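Local coordinates for protein putative trimethylamine methyltransferase (Rhizobium meliloti, PDB 4YYC) that probably transfers methyl groups as a member of the trimethylamine methyltransferase family, at residues V69-I75 against A295-A299; E82-W87 against A302-I307; L110-K115 against L350-F354; I244-S248 against S273-L277. All coordinates share one frame; numbering follows the deposited sequence.

Contact 1 (V69-I75 against A295-A299)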
loop_
_atom_site.group_PDB
_atom_site.type_symbol
_atom_site.label_atom_id
_atom_site.label_comp_id
_atom_site.label_asym_id
_atom_site.label_seq_id
_atom_site.Cartn_x
_atom_site.Cartn_y
_atom_site.Cartn_z
ATOM N N VAL A 69 28.868 -12.804 10.992
ATOM C CA VAL A 69 29.079 -13.174 9.582
ATOM C C VAL A 69 30.361 -12.531 9.037
ATOM O O VAL A 69 31.178 -13.197 8.385
ATOM C CB VAL A 69 27.861 -12.743 8.744
ATOM C CG1 VAL A 69 28.152 -12.825 7.243
ATOM C CG2 VAL A 69 26.638 -13.583 9.124
ATOM N N LEU A 70 30.522 -11.233 9.290
ATOM C CA LEU A 70 31.670 -10.499 8.755
ATOM C C LEU A 70 33.010 -11.027 9.272
ATOM O O LEU A 70 34.008 -10.977 8.555
ATOM C CB LEU A 70 31.572 -9.009 9.067
ATOM C CG LEU A 70 30.577 -8.221 8.203
ATOM C CD1 LEU A 70 30.489 -6.793 8.724
ATOM C CD2 LEU A 70 30.946 -8.213 6.736
ATOM N N GLU A 71 33.038 -11.464 10.534
ATOM C CA GLU A 71 34.265 -11.998 11.097
ATOM C C GLU A 71 34.501 -13.466 10.698
ATOM O O GLU A 71 35.574 -13.806 10.224
ATOM C CB GLU A 71 34.306 -11.830 12.611
ATOM C CG GLU A 71 35.634 -12.324 13.161
ATOM C CD GLU A 71 35.816 -12.156 14.644
ATOM O OE1 GLU A 71 34.873 -11.763 15.376
ATOM O OE2 GLU A 71 36.951 -12.436 15.075
ATOM N N GLU A 72 33.521 -14.324 10.911
ATOM C CA GLU A 72 33.674 -15.767 10.695
ATOM C C GLU A 72 33.653 -16.205 9.251
ATOM O O GLU A 72 34.394 -17.084 8.868
ATOM C CB GLU A 72 32.597 -16.547 11.437
ATOM C CG GLU A 72 32.682 -16.406 12.935
ATOM C CD GLU A 72 31.626 -17.236 13.664
ATOM O OE1 GLU A 72 30.847 -18.009 12.981
ATOM O OE2 GLU A 72 31.576 -17.063 14.899
ATOM N N ILE A 73 32.795 -15.597 8.458
ATOM C CA ILE A 73 32.571 -16.023 7.068
ATOM C C ILE A 73 33.303 -15.086 6.124
ATOM O O ILE A 73 34.014 -15.555 5.240
ATOM C CB ILE A 73 31.066 -16.084 6.724
ATOM C CG1 ILE A 73 30.391 -17.097 7.654
ATOM C CG2 ILE A 73 30.886 -16.456 5.262
ATOM C CD1 ILE A 73 28.884 -17.109 7.557
ATOM N N GLY A 74 33.152 -13.786 6.324
ATOM C CA GLY A 74 33.818 -12.800 5.500
ATOM C C GLY A 74 33.072 -12.500 4.215
ATOM O O GLY A 74 32.018 -13.054 3.937
ATOM N N ILE A 75 33.633 -11.579 3.463
ATOM C CA ILE A 75 33.066 -11.137 2.188
ATOM C C ILE A 75 34.162 -11.229 1.135
ATOM O O ILE A 75 35.285 -10.803 1.371
ATOM C CB ILE A 75 32.597 -9.684 2.299
ATOM C CG1 ILE A 75 31.581 -9.505 3.440
ATOM C CG2 ILE A 75 32.045 -9.193 0.973
ATOM C CD1 ILE A 75 30.229 -10.141 3.241
ATOM N N ALA A 295 25.587 -7.242 6.451
ATOM C CA ALA A 295 27.017 -7.615 6.273
ATOM C C ALA A 295 27.565 -7.105 4.945
ATOM O O ALA A 295 28.623 -6.479 4.902
ATOM C CB ALA A 295 27.170 -9.135 6.381
ATOM N N GLU A 296 26.822 -7.307 3.859
ATOM C CA GLU A 296 27.253 -6.875 2.521
ATOM C C GLU A 296 27.382 -5.349 2.473
ATOM O O GLU A 296 28.370 -4.837 1.973
ATOM C CB GLU A 296 26.301 -7.369 1.443
ATOM C CG GLU A 296 26.310 -8.857 1.292
ATOM C CD GLU A 296 25.394 -9.383 0.220
ATOM O OE1 GLU A 296 24.797 -8.597 -0.571
ATOM O OE2 GLU A 296 25.239 -10.627 0.137
ATOM N N VAL A 297 26.395 -4.633 3.016
ATOM C CA VAL A 297 26.467 -3.181 3.007
ATOM C C VAL A 297 27.582 -2.647 3.871
ATOM O O VAL A 297 28.300 -1.732 3.461
ATOM C CB VAL A 297 25.091 -2.525 3.357
ATOM C CG1 VAL A 297 25.285 -1.025 3.604
ATOM C CG2 VAL A 297 24.055 -2.834 2.295
ATOM N N LEU A 298 27.759 -3.208 5.062
ATOM C CA LEU A 298 28.866 -2.753 5.893
ATOM C C LEU A 298 30.205 -2.837 5.140
ATOM O O LEU A 298 30.986 -1.893 5.177
ATOM C CB LEU A 298 28.914 -3.548 7.215
ATOM C CG LEU A 298 27.896 -3.157 8.285
ATOM C CD1 LEU A 298 27.817 -4.205 9.370
ATOM C CD2 LEU A 298 28.225 -1.808 8.908
ATOM N N ALA A 299 30.471 -3.959 4.500
ATOM C CA ALA A 299 31.752 -4.154 3.815
ATOM C C ALA A 299 31.872 -3.218 2.608
ATOM O O ALA A 299 32.886 -2.534 2.456
ATOM C CB ALA A 299 31.881 -5.594 3.409
#

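Contact 2 (E82-W87 against A302-I307)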
loop_
_atom_site.group_PDB
_atom_site.type_symbol
_atom_site.label_atom_id
_atom_site.label_comp_id
_atom_site.label_asym_id
_atom_site.label_seq_id
_atom_site.Cartn_x
_atom_site.Cartn_y
_atom_site.Cartn_z
ATOM N N GLU A 82 44.123 -4.335 -5.408
ATOM C CA GLU A 82 44.164 -3.072 -4.683
ATOM C C GLU A 82 43.174 -3.090 -3.493
ATOM O O GLU A 82 43.480 -2.628 -2.388
ATOM C CB GLU A 82 43.845 -1.928 -5.625
ATOM C CG GLU A 82 43.822 -0.563 -4.951
ATOM C CD GLU A 82 43.343 0.566 -5.856
ATOM O OE1 GLU A 82 42.934 0.307 -7.010
ATOM O OE2 GLU A 82 43.401 1.736 -5.381
ATOM N N ALA A 83 41.993 -3.622 -3.727
ATOM C CA ALA A 83 40.992 -3.683 -2.663
ATOM C C ALA A 83 41.487 -4.529 -1.508
ATOM O O ALA A 83 41.274 -4.195 -0.334
ATOM C CB ALA A 83 39.683 -4.253 -3.202
ATOM N N LEU A 84 42.103 -5.667 -1.831
ATOM C CA LEU A 84 42.651 -6.524 -0.769
ATOM C C LEU A 84 43.742 -5.813 0.026
ATOM O O LEU A 84 43.827 -5.966 1.260
ATOM C CB LEU A 84 43.162 -7.855 -1.315
ATOM C CG LEU A 84 42.150 -8.753 -2.004
ATOM C CD1 LEU A 84 42.813 -10.063 -2.407
ATOM C CD2 LEU A 84 40.925 -8.998 -1.147
ATOM N N ASP A 85 44.601 -5.074 -0.663
ATOM C CA ASP A 85 45.628 -4.316 0.024
ATOM C C ASP A 85 45.035 -3.251 0.910
ATOM O O ASP A 85 45.532 -3.038 2.009
ATOM C CB ASP A 85 46.627 -3.668 -0.931
ATOM C CG ASP A 85 47.560 -4.654 -1.567
ATOM O OD1 ASP A 85 47.555 -5.865 -1.230
ATOM O OD2 ASP A 85 48.378 -4.225 -2.420
ATOM N N LEU A 86 43.971 -2.601 0.456
ATOM C CA LEU A 86 43.320 -1.582 1.284
ATOM C C LEU A 86 42.754 -2.173 2.568
ATOM O O LEU A 86 42.875 -1.591 3.641
ATOM C CB LEU A 86 42.256 -0.840 0.493
ATOM C CG LEU A 86 42.798 0.117 -0.543
ATOM C CD1 LEU A 86 41.737 0.500 -1.564
ATOM C CD2 LEU A 86 43.371 1.355 0.127
ATOM N N TRP A 87 42.158 -3.358 2.453
ATOM C CA TRP A 87 41.559 -4.038 3.597
ATOM C C TRP A 87 42.631 -4.509 4.579
ATOM O O TRP A 87 42.459 -4.353 5.784
ATOM C CB TRP A 87 40.621 -5.190 3.155
ATOM C CG TRP A 87 39.255 -4.693 2.792
ATOM C CD1 TRP A 87 38.627 -4.766 1.580
ATOM C CD2 TRP A 87 38.363 -3.974 3.661
ATOM N NE1 TRP A 87 37.388 -4.188 1.659
ATOM C CE2 TRP A 87 37.214 -3.659 2.914
ATOM C CE3 TRP A 87 38.439 -3.553 5.003
ATOM C CZ2 TRP A 87 36.139 -2.970 3.479
ATOM C CZ3 TRP A 87 37.374 -2.864 5.549
ATOM C CH2 TRP A 87 36.247 -2.572 4.770
ATOM N N ALA A 302 31.866 0.553 3.682
ATOM C CA ALA A 302 33.135 0.920 4.338
ATOM C C ALA A 302 34.268 0.994 3.343
ATOM O O ALA A 302 35.143 1.862 3.486
ATOM C CB ALA A 302 33.472 -0.080 5.431
ATOM N N PHE A 303 34.243 0.122 2.329
ATOM C CA PHE A 303 35.228 0.175 1.262
ATOM C C PHE A 303 35.326 1.555 0.621
ATOM O O PHE A 303 36.439 2.054 0.331
ATOM C CB PHE A 303 34.920 -0.878 0.204
ATOM C CG PHE A 303 35.960 -0.928 -0.897
ATOM C CD1 PHE A 303 37.253 -1.333 -0.637
ATOM C CD2 PHE A 303 35.645 -0.478 -2.148
ATOM C CE1 PHE A 303 38.214 -1.333 -1.672
ATOM C CE2 PHE A 303 36.571 -0.490 -3.193
ATOM C CZ PHE A 303 37.843 -0.917 -2.953
ATOM N N THR A 304 34.204 2.213 0.414
ATOM C CA THR A 304 34.246 3.554 -0.209
ATOM C C THR A 304 35.090 4.546 0.625
ATOM O O THR A 304 35.771 5.403 0.066
ATOM C CB THR A 304 32.846 4.146 -0.467
ATOM O OG1 THR A 304 32.218 4.445 0.793
ATOM C CG2 THR A 304 31.994 3.212 -1.357
ATOM N N GLN A 305 35.077 4.364 1.949
ATOM C CA GLN A 305 35.794 5.271 2.845
ATOM C C GLN A 305 37.276 4.961 2.839
ATOM O O GLN A 305 38.082 5.836 3.150
ATOM C CB GLN A 305 35.223 5.225 4.277
ATOM C CG GLN A 305 33.720 5.489 4.388
ATOM C CD GLN A 305 33.356 6.818 3.818
ATOM O OE1 GLN A 305 33.734 7.877 4.394
ATOM N NE2 GLN A 305 32.659 6.821 2.674
ATOM N N LEU A 306 37.636 3.721 2.488
ATOM C CA LEU A 306 39.045 3.373 2.287
ATOM C C LEU A 306 39.641 4.039 1.069
ATOM O O LEU A 306 40.873 4.275 1.005
ATOM C CB LEU A 306 39.264 1.865 2.266
ATOM C CG LEU A 306 38.893 1.094 3.535
ATOM C CD1 LEU A 306 39.110 -0.375 3.271
ATOM C CD2 LEU A 306 39.677 1.550 4.722
ATOM N N ILE A 307 38.812 4.292 0.072
ATOM C CA ILE A 307 39.222 5.041 -1.108
ATOM C C ILE A 307 39.285 6.525 -0.788
ATOM O O ILE A 307 40.319 7.126 -1.071
ATOM C CB ILE A 307 38.300 4.764 -2.300
ATOM C CG1 ILE A 307 38.387 3.276 -2.700
ATOM C CG2 ILE A 307 38.604 5.701 -3.475
ATOM C CD1 ILE A 307 39.678 2.866 -3.387
#

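Contact 3 (L110-K115 against L350-F354)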
loop_
_atom_site.group_PDB
_atom_site.type_symbol
_atom_site.label_atom_id
_atom_site.label_comp_id
_atom_site.label_asym_id
_atom_site.label_seq_id
_atom_site.Cartn_x
_atom_site.Cartn_y
_atom_site.Cartn_z
ATOM N N LEU A 110 32.873 3.730 8.689
ATOM C CA LEU A 110 31.741 4.482 8.144
ATOM C C LEU A 110 31.407 5.747 8.908
ATOM O O LEU A 110 30.577 6.531 8.451
ATOM C CB LEU A 110 30.514 3.581 8.072
ATOM C CG LEU A 110 30.592 2.698 6.817
ATOM C CD1 LEU A 110 29.592 1.553 6.882
ATOM C CD2 LEU A 110 30.387 3.499 5.542
ATOM N N LYS A 111 32.094 6.004 10.016
ATOM C CA LYS A 111 31.871 7.250 10.707
ATOM C C LYS A 111 32.159 8.493 9.900
ATOM O O LYS A 111 31.599 9.567 10.188
ATOM C CB LYS A 111 32.673 7.291 12.018
ATOM C CG LYS A 111 32.104 6.327 13.017
ATOM C CD LYS A 111 33.004 6.328 14.205
ATOM C CE LYS A 111 32.260 6.033 15.472
ATOM N NZ LYS A 111 33.155 6.428 16.573
ATOM N N THR A 112 33.029 8.380 8.916
ATOM C CA THR A 112 33.307 9.473 8.010
ATOM C C THR A 112 32.289 9.683 6.889
ATOM O O THR A 112 32.365 10.684 6.191
ATOM C CB THR A 112 34.730 9.358 7.423
ATOM O OG1 THR A 112 34.907 8.075 6.829
ATOM C CG2 THR A 112 35.761 9.558 8.463
ATOM N N ALA A 113 31.358 8.752 6.688
ATOM C CA ALA A 113 30.418 8.869 5.587
ATOM C C ALA A 113 29.334 9.880 5.987
ATOM O O ALA A 113 28.901 9.892 7.139
ATOM C CB ALA A 113 29.796 7.500 5.270
ATOM N N PRO A 114 28.914 10.744 5.061
ATOM C CA PRO A 114 27.862 11.727 5.420
ATOM C C PRO A 114 26.488 11.083 5.607
ATOM O O PRO A 114 26.095 10.220 4.819
ATOM C CB PRO A 114 27.877 12.694 4.218
ATOM C CG PRO A 114 28.347 11.813 3.079
ATOM C CD PRO A 114 29.385 10.914 3.675
ATOM N N LYS A 115 25.780 11.479 6.677
ATOM C CA LYS A 115 24.420 11.016 6.894
ATOM C C LYS A 115 23.499 11.547 5.841
ATOM O O LYS A 115 22.498 10.909 5.545
ATOM C CB LYS A 115 23.878 11.489 8.236
ATOM C CG LYS A 115 24.433 10.749 9.426
ATOM C CD LYS A 115 23.360 10.779 10.543
ATOM C CE LYS A 115 23.875 10.535 11.942
ATOM N NZ LYS A 115 25.129 9.750 12.065
ATOM N N LEU A 350 22.883 2.831 11.232
ATOM C CA LEU A 350 24.223 2.885 10.660
ATOM C C LEU A 350 24.632 4.311 10.282
ATOM O O LEU A 350 25.819 4.648 10.355
ATOM C CB LEU A 350 24.340 1.920 9.488
ATOM C CG LEU A 350 25.716 1.802 8.849
ATOM C CD1 LEU A 350 26.829 1.480 9.829
ATOM C CD2 LEU A 350 25.640 0.731 7.788
ATOM N N GLY A 351 23.689 5.176 9.968
ATOM C CA GLY A 351 23.918 6.546 9.576
ATOM C C GLY A 351 24.113 6.811 8.096
ATOM O O GLY A 351 24.800 7.756 7.744
ATOM N N LEU A 352 23.575 5.942 7.237
ATOM C CA LEU A 352 23.668 6.129 5.796
ATOM C C LEU A 352 22.302 6.354 5.195
ATOM O O LEU A 352 21.316 5.709 5.602
ATOM C CB LEU A 352 24.280 4.895 5.108
ATOM C CG LEU A 352 25.682 4.483 5.587
ATOM C CD1 LEU A 352 26.139 3.253 4.821
ATOM C CD2 LEU A 352 26.657 5.619 5.497
ATOM N N PRO A 353 22.219 7.249 4.193
ATOM C CA PRO A 353 20.962 7.305 3.439
ATOM C C PRO A 353 20.596 5.948 2.817
ATOM O O PRO A 353 21.473 5.164 2.496
ATOM C CB PRO A 353 21.242 8.351 2.345
ATOM C CG PRO A 353 22.435 9.080 2.803
ATOM C CD PRO A 353 23.258 8.106 3.602
ATOM N N PHE A 354 19.299 5.686 2.694
ATOM C CA PHE A 354 18.769 4.363 2.408
ATOM C C PHE A 354 18.061 4.361 1.038
ATOM O O PHE A 354 17.300 5.270 0.721
ATOM C CB PHE A 354 17.777 3.997 3.536
ATOM C CG PHE A 354 17.142 2.678 3.360
ATOM C CD1 PHE A 354 17.895 1.535 3.304
ATOM C CD2 PHE A 354 15.770 2.587 3.259
ATOM C CE1 PHE A 354 17.296 0.292 3.126
ATOM C CE2 PHE A 354 15.156 1.368 3.076
ATOM C CZ PHE A 354 15.923 0.205 3.035
HETATM O O HOH W 1 28.080 5.888 9.631
HETATM O O HOH W 2 27.208 8.533 8.753
#

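Contact 4 (I244-S248 against S273-L277)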
loop_
_atom_site.group_PDB
_atom_site.type_symbol
_atom_site.label_atom_id
_atom_site.label_comp_id
_atom_site.label_asym_id
_atom_site.label_seq_id
_atom_site.Cartn_x
_atom_site.Cartn_y
_atom_site.Cartn_z
ATOM N N ILE A 244 26.128 0.465 -7.274
ATOM C CA ILE A 244 27.227 -0.467 -6.990
ATOM C C ILE A 244 26.601 -1.725 -6.373
ATOM O O ILE A 244 26.362 -1.781 -5.149
ATOM C CB ILE A 244 28.299 0.160 -6.057
ATOM C CG1 ILE A 244 28.813 1.500 -6.635
ATOM C CG2 ILE A 244 29.414 -0.867 -5.790
ATOM C CD1 ILE A 244 29.521 1.389 -7.977
ATOM N N ASN A 245 26.252 -2.700 -7.198
ATOM C CA ASN A 245 25.675 -3.911 -6.682
ATOM C C ASN A 245 26.706 -4.846 -6.060
ATOM O O ASN A 245 27.855 -4.900 -6.507
ATOM C CB ASN A 245 24.930 -4.664 -7.761
ATOM C CG ASN A 245 23.673 -3.945 -8.220
ATOM O OD1 ASN A 245 23.606 -3.485 -9.363
ATOM N ND2 ASN A 245 22.665 -3.870 -7.362
ATOM N N ALA A 246 26.302 -5.557 -5.015
ATOM C CA ALA A 246 26.971 -6.764 -4.591
ATOM C C ALA A 246 26.442 -7.893 -5.442
ATOM O O ALA A 246 25.251 -7.903 -5.827
ATOM C CB ALA A 246 26.718 -7.083 -3.136
ATOM N N ASN A 247 27.305 -8.848 -5.701
ATOM C CA ASN A 247 26.919 -10.128 -6.267
ATOM C C ASN A 247 26.537 -11.037 -5.110
ATOM O O ASN A 247 27.274 -11.907 -4.685
ATOM C CB ASN A 247 28.061 -10.713 -7.098
ATOM C CG ASN A 247 27.647 -11.964 -7.836
ATOM O OD1 ASN A 247 26.455 -12.299 -7.917
ATOM N ND2 ASN A 247 28.635 -12.690 -8.358
ATOM N N SER A 248 25.362 -10.795 -4.562
ATOM C CA SER A 248 24.932 -11.504 -3.372
ATOM C C SER A 248 24.795 -12.996 -3.715
ATOM O O SER A 248 24.303 -13.287 -4.812
ATOM C CB SER A 248 23.597 -10.932 -2.883
ATOM O OG SER A 248 23.698 -9.498 -2.768
ATOM N N SER A 273 24.400 -1.879 -3.022
ATOM C CA SER A 273 23.113 -2.548 -3.086
ATOM C C SER A 273 23.248 -4.059 -3.261
ATOM O O SER A 273 23.482 -4.563 -4.366
ATOM C CB SER A 273 22.272 -1.984 -4.270
ATOM O OG SER A 273 22.054 -0.580 -4.102
ATOM N N PRO A 274 23.066 -4.819 -2.179
ATOM C CA PRO A 274 22.788 -6.235 -2.313
ATOM C C PRO A 274 21.692 -6.458 -3.354
ATOM O O PRO A 274 20.750 -5.659 -3.440
ATOM C CB PRO A 274 22.326 -6.610 -0.898
ATOM C CG PRO A 274 23.116 -5.684 -0.027
ATOM C CD PRO A 274 23.149 -4.392 -0.763
ATOM N N PHE A 275 21.819 -7.512 -4.136
ATOM C CA PHE A 275 20.823 -7.865 -5.138
ATOM C C PHE A 275 20.306 -9.250 -4.800
ATOM O O PHE A 275 20.972 -10.256 -5.087
ATOM C CB PHE A 275 21.447 -7.840 -6.527
ATOM C CG PHE A 275 20.449 -8.045 -7.631
ATOM C CD1 PHE A 275 19.734 -6.962 -8.128
ATOM C CD2 PHE A 275 20.183 -9.306 -8.113
ATOM C CE1 PHE A 275 18.776 -7.134 -9.120
ATOM C CE2 PHE A 275 19.230 -9.500 -9.127
ATOM C CZ PHE A 275 18.537 -8.412 -9.617
ATOM N N ILE A 276 19.143 -9.288 -4.168
ATOM C CA ILE A 276 18.699 -10.478 -3.493
ATOM C C ILE A 276 17.296 -10.917 -3.870
ATOM O O ILE A 276 16.371 -10.104 -3.915
ATOM C CB ILE A 276 18.813 -10.287 -1.998
ATOM C CG1 ILE A 276 20.308 -10.416 -1.629
ATOM C CG2 ILE A 276 17.999 -11.258 -1.171
ATOM C CD1 ILE A 276 20.543 -9.912 -0.250
ATOM N N LEU A 277 17.188 -12.203 -4.205
ATOM C CA LEU A 277 15.936 -12.919 -4.173
ATOM C C LEU A 277 16.030 -13.866 -2.977
ATOM O O LEU A 277 16.853 -14.804 -2.975
ATOM C CB LEU A 277 15.741 -13.707 -5.455
ATOM C CG LEU A 277 15.704 -12.842 -6.727
ATOM C CD1 LEU A 277 15.535 -13.773 -7.916
ATOM C CD2 LEU A 277 14.563 -11.839 -6.638
HETATM O O HOH W 3 23.004 -11.442 -6.608
#

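Contact 1 (V69-I75 against A295-A299)
No aromatic ring takes part where Leu-70 meets Ala-295, and the flat group touched is the peptide carbonyl of Ala-295, whose O has Leu-70 CD2 lying against it at 3.4 Å. Ile-75 CD1 comes up to the same oxygen more distantly, at 4.3 Å. Around this point the C-terminal part of helix 56-73 packs across helix 286-307, the two short axes 88° apart and 10.7 Å from each other. Leu-70 reaches across with both branches. CD2 also rests on the methyl of Ala-295, which touches Val-69 CG1 too, while CD1 reaches Leu-298 CD1 at 3.8 Å, the two leucine side chains crossing at about a right angle. With CG1 anti to its own carbonyl carbon (chi1 -57°), Ile-75 lays that atom 3.9 Å from Ala-299 CB. Between Leu-70 and Ile-75 the chain turns out of its helix at Gly-74, which has positive phi; Val-69 O accepts from both Ile-73 N and Gly-74 N there. The carboxylate of Glu-296 is directed elsewhere, to Ser-248, Met-250 and Gln-292. The interface is therefore apolar and fully buried, and rests on van der Waals packing of Val, Leu and Ile branches against two alanines and Leu-298.

Contact 2 (E82-W87 against A302-I307)
Ala-302, whose methyl touches Trp-87 CH2, has a carbonyl O gripped by two backbone donors of its own helix, Gln-305 N at 2.9 Å and Leu-306 N at 3.3 Å. Across from it, helix 81-90 meets the C-terminal end of helix 286-307 squarely, with a signed crossing angle of 90° and 10.4 Å between the short axes. The indole of Trp-87 is the broad surface of the contact. Leu-306 CD1 sits over the middle of one face in a CH-pi contact, 3.5 Å from the centroid of the six-membered ring and only 6° from its normal, while the methyl of Ala-302 lies at the ring edge. Phe-303 approaches the indole obliquely, its CD1 3.7 Å from Trp-87 NE1. The CG of Phe-303 is anti to the backbone N (chi1 -177°), which carries the ring toward helix 81-90, where CE1 lies 3.6 Å from Ala-83 CB. Leu-86 packs against both Phe-303 and Ile-307, crossing each at about a right angle, with its CD1 3.6 Å from Ile-307 CD1. Phe-77 and Phe-101 meet Trp-87 edge-to-face, and Lys-261 and Arg-265 of helix 254-265 form salt bridges with Glu-82. The two helices are thus joined through aromatic surface and methyl groups, with Trp-87 held by CH-pi and van der Waals contacts.

Contact 3 (L110-K115 against L350-F354)
A Schellman motif with Gly-351 as its C-prime residue ends helix 334-350, and this helix terminus meets the loop that leads from helix 105-109 into strand 116-119. The positive phi of Gly-351 (90°) already disfavours a side chain, and a CB would in addition come tight against Lys-115 NZ. Its carbonyl O receives a CA-H...O contact from Lys-115 CA, 3.4 Å away, and Lys-115 CG lies alongside the same oxygen. Two waters lie between the backbones, each able to donate to a carbonyl on both sides and so probably linking them: one is 2.8 Å from Leu-110 O and 2.7 Å from Leu-350 O, the other 2.7 Å from both Ala-113 O and Gly-351 O. Beside this polar seam runs an apolar one. Leu-350, with CG anti to its backbone N (chi1 -176°), brings CD1 to 4.0 Å from Leu-110 CD1, while Leu-352 CD2 rests on the methyl of Ala-113 at 3.7 Å. Ala-301 of helix 286-307 and Phe-315 of strand 313-322 back this layer. The ring of Pro-353 closes the far end; a glycine here removes it, and the chain entering strand 354-355 would probably be freer to turn, with a gap beside the carbonyls of Pro-114 and Lys-115. Pro-353 CD touches Pro-114 O, and CG approaches Lys-115 O to 3.3 Å.

Contact 4 (I244-S248 against S273-L277)
Ser-273, Ser-248 and Asn-245 bury the most surface where strands 240-245 and 269-277 run side by side, parallel neighbours joined by a beta-alpha-beta crossover through helix 254-265. Asn-245 pairs with Ser-273 in the parallel bridge. Ser-273 N donates to Ile-244 O at 2.9 Å, and Ser-273 O is gripped twice, by Asn-245 ND2 at 3.2 Å and Ala-246 N at 3.1 Å, from opposite faces of its plane. The side-chain donor is tilted 24° from that plane, whereas the backbone N stands well above it. With CG anti to the carbonyl carbon (chi1 -69°), the Asn-245 amide comes to the neighbouring strand, Ser-273 O close to the amide plane, and its ND2 also bonds the unknown ligand, which probably comes from the crystallisation liquor. A leucine here would probably leave Ser-273 O with Ala-246 N as its one N-H donor across the strands and the ligand without this hydrogen bond. Farther along, Ser-248 OG accepts from Phe-275 N at 3.1 Å, also bonding Glu-296, and CB packs on Ile-276 CG1 at 3.6 Å. A water in the plane of the Phe-275 ring, at its edge, donates to Ser-248 O at 2.9 Å and to Phe-275 O at 2.8 Å.

How the contacts relate
Helix 286-307 ties the set together. Contacts 1 and 2 use successive parts of it, their centres 14 Å apart, and join where Ala-299 O lies 3.4 Å from Trp-87 CZ2. The same helix reaches contact 3 twice: Leu-298 CD2 packs 3.7 Å from Leu-350 CD1, and Gln-305 OE1 makes a probable hydrogen bond of 2.7 Å to Thr-112 OG1. On the side of strands 240-245 and 269-277, Glu-296 OE1 comes to 2.6 Å from Ser-248 OG, a probable hydrogen bond that couples contact 1 to contact 4. Contact 4 touches the unknown ligand directly, whereas the Glu-296 side chain is about 10 Å from it. Contacts 2 and 3 do not touch contact 4, their nearest atoms being about 6 and 8 Å away.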